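Local coordinates for mortality factor 4-like protein 1 (PDB 2F5K) that probably takes part in gene regulation by reading methylated histone H3 through its chromo domain, a small beta barrel, at residues 76-79 with 80-83. Residues are numbered along the deposited sequence; the frame is centred on the assembly and turned at random.
Sequences KYVD and TNLQ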
ATOM      1  N   LYS A  76      -0.495  -4.004  -6.848  1.00 35.08           N
ATOM      2  CA  LYS A  76      -1.395  -3.653  -7.916  1.00 35.60           C
ATOM      3  C   LYS A  76      -2.847  -3.813  -7.455  1.00 35.46           C
ATOM      4  O   LYS A  76      -3.164  -4.703  -6.674  1.00 34.93           O
ATOM      5  CB  LYS A  76      -1.095  -4.562  -9.095  1.00 35.51           C
ATOM      6  CG  LYS A  76      -0.873  -3.823 -10.373  1.00 38.22           C
ATOM      7  CD  LYS A  76       0.449  -3.096 -10.397  1.00 39.93           C
ATOM      8  CE  LYS A  76       0.532  -2.186 -11.598  1.00 41.45           C
ATOM      9  NZ  LYS A  76       1.728  -1.329 -11.486  1.00 43.23           N
ATOM     10  N   TYR A  77      -3.722  -2.929  -7.921  1.00 36.24           N
ATOM     11  CA  TYR A  77      -5.120  -2.973  -7.521  1.00 36.62           C
ATOM     12  C   TYR A  77      -5.852  -3.961  -8.419  1.00 35.84           C
ATOM     13  O   TYR A  77      -6.460  -3.565  -9.392  1.00 35.42           O
ATOM     14  CB  TYR A  77      -5.754  -1.567  -7.628  1.00 37.47           C
ATOM     15  CG  TYR A  77      -7.059  -1.423  -6.848  1.00 38.57           C
ATOM     16  CD1 TYR A  77      -7.062  -0.973  -5.540  1.00 38.36           C
ATOM     17  CD2 TYR A  77      -8.281  -1.750  -7.431  1.00 40.29           C
ATOM     18  CE1 TYR A  77      -8.248  -0.845  -4.834  1.00 40.62           C
ATOM     19  CE2 TYR A  77      -9.480  -1.628  -6.736  1.00 39.98           C
ATOM     20  CZ  TYR A  77      -9.454  -1.190  -5.445  1.00 42.03           C
ATOM     21  OH  TYR A  77     -10.638  -1.096  -4.744  1.00 45.71           O
ATOM     22  N   VAL A  78      -5.785  -5.242  -8.078  1.00 35.54           N
ATOM     23  CA  VAL A  78      -6.399  -6.300  -8.860  1.00 35.16           C
ATOM     24  C   VAL A  78      -7.038  -7.350  -7.982  1.00 35.39           C
ATOM     25  O   VAL A  78      -6.745  -7.437  -6.760  1.00 34.36           O
ATOM     26  CB  VAL A  78      -5.369  -6.998  -9.815  1.00 35.61           C
ATOM     27  CG1 VAL A  78      -4.926  -6.068 -10.914  1.00 35.08           C
ATOM     28  CG2 VAL A  78      -4.189  -7.508  -9.057  1.00 35.17           C
ATOM     29  N   ASP A  79      -7.911  -8.161  -8.604  1.00 35.39           N
ATOM     30  CA  ASP A  79      -8.654  -9.194  -7.863  1.00 36.18           C
ATOM     31  C   ASP A  79      -7.809 -10.025  -6.896  1.00 34.93           C
ATOM     32  O   ASP A  79      -8.196 -10.226  -5.755  1.00 34.94           O
ATOM     33  CB  ASP A  79      -9.472 -10.119  -8.793  1.00 37.05           C
ATOM     34  CG  ASP A  79     -10.754  -9.443  -9.310  1.00 41.66           C
ATOM     35  OD1 ASP A  79     -11.210  -8.461  -8.668  1.00 45.84           O
ATOM     36  OD2 ASP A  79     -11.367  -9.808 -10.351  1.00 43.89           O
ATOM     37  N   THR A  80      -6.688 -10.545  -7.363  1.00 34.50           N
ATOM     38  CA  THR A  80      -5.800 -11.334  -6.505  1.00 34.25           C
ATOM     39  C   THR A  80      -5.400 -10.556  -5.234  1.00 32.97           C
ATOM     40  O   THR A  80      -5.394 -11.105  -4.139  1.00 32.61           O
ATOM     41  CB  THR A  80      -4.501 -11.705  -7.257  1.00 34.54           C
ATOM     42  OG1 THR A  80      -4.775 -12.733  -8.201  1.00 37.52           O
ATOM     43  CG2 THR A  80      -3.516 -12.438  -6.304  1.00 35.03           C
ATOM     44  N   ASN A  81      -4.997  -9.304  -5.394  1.00 32.39           N
ATOM     45  CA  ASN A  81      -4.617  -8.506  -4.227  1.00 33.56           C
ATOM     46  C   ASN A  81      -5.794  -8.059  -3.357  1.00 33.66           C
ATOM     47  O   ASN A  81      -5.664  -8.004  -2.134  1.00 33.59           O
ATOM     48  CB  ASN A  81      -3.685  -7.383  -4.605  1.00 33.49           C
ATOM     49  CG  ASN A  81      -2.401  -7.910  -5.174  1.00 33.88           C
ATOM     50  OD1 ASN A  81      -1.949  -8.967  -4.758  1.00 33.32           O
ATOM     51  ND2 ASN A  81      -1.815  -7.199  -6.137  1.00 34.08           N
ATOM     52  N   LEU A  82      -6.954  -7.816  -3.974  1.00 33.89           N
ATOM     53  CA  LEU A  82      -8.169  -7.513  -3.196  1.00 34.85           C
ATOM     54  C   LEU A  82      -8.546  -8.716  -2.332  1.00 35.60           C
ATOM     55  O   LEU A  82      -8.950  -8.551  -1.198  1.00 36.37           O
ATOM     56  CB  LEU A  82      -9.337  -7.095  -4.105  1.00 34.51           C
ATOM     57  CG  LEU A  82      -9.143  -5.709  -4.674  1.00 36.31           C
ATOM     58  CD1 LEU A  82     -10.006  -5.471  -5.928  1.00 38.55           C
ATOM     59  CD2 LEU A  82      -9.398  -4.637  -3.577  1.00 36.98           C
ATOM     60  N   GLN A  83      -8.409  -9.929  -2.872  1.00 35.83           N
ATOM     61  CA  GLN A  83      -8.664 -11.138  -2.105  1.00 36.43           C
ATOM     62  C   GLN A  83      -7.670 -11.237  -0.947  1.00 36.44           C
ATOM     63  O   GLN A  83      -8.004 -11.690   0.130  1.00 35.94           O
ATOM     64  CB  GLN A  83      -8.460 -12.362  -3.000  1.00 36.80           C
ATOM     65  CG  GLN A  83      -8.741 -13.649  -2.320  1.00 39.37           C
ATOM     66  CD  GLN A  83     -10.132 -13.663  -1.692  1.00 43.07           C
ATOM     67  OE1 GLN A  83     -11.053 -12.942  -2.160  1.00 44.57           O
ATOM     68  NE2 GLN A  83     -10.300 -14.481  -0.635  1.00 42.07           N
TER
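With chi1 at -62°, N81 sets its CG beside its own backbone N, and the amide reaches back off the first turn of the helix to the carbonyl of K76. ND2 gives a hydrogen bond to K76 O at 2.9 Å, with that oxygen almost in the amide plane and an N-H...O angle of 168°. The donor approaches K76 O well off the C=O direction and tilted somewhat from the carbonyl plane. V78 runs alongside, pointing the same way, and its CG2 lies 3.8 Å from N81 ND2. Y77 has its CG anti to the backbone N (chi1 -163°), which carries the ring round to L82: the two side chains cross at a slant, Y77 CZ 3.9 Å from L82 CD2, while CD1 of the leucine lies 4.0 Å from Y77 CE2.

This is where the last barrel strand, 74-76, gives way to the C-terminal helix 79-98. Y77 centres an inverse gamma turn, and V78 is the N-cap: its O accepts the amide of L82 at 2.8 Å, opening the helical ladder, and Q83 N to D79 O follows at 2.9 Å. Strand 28-32 backs the junction, with L30 touching both Y77 and N81. Cutting N81 back to an alanine removes the ND2 donor and would probably leave K76 O with just the weak bond from V78 N, loosening the hold of the helix's first turn on that carbonyl. Beyond the turn, the ammonium of K76 makes a salt bridge with E27 and a cation-pi contact with F23, and the side-chain NE2 of Q83 hydrogen-bonds to E87 one turn along the helix.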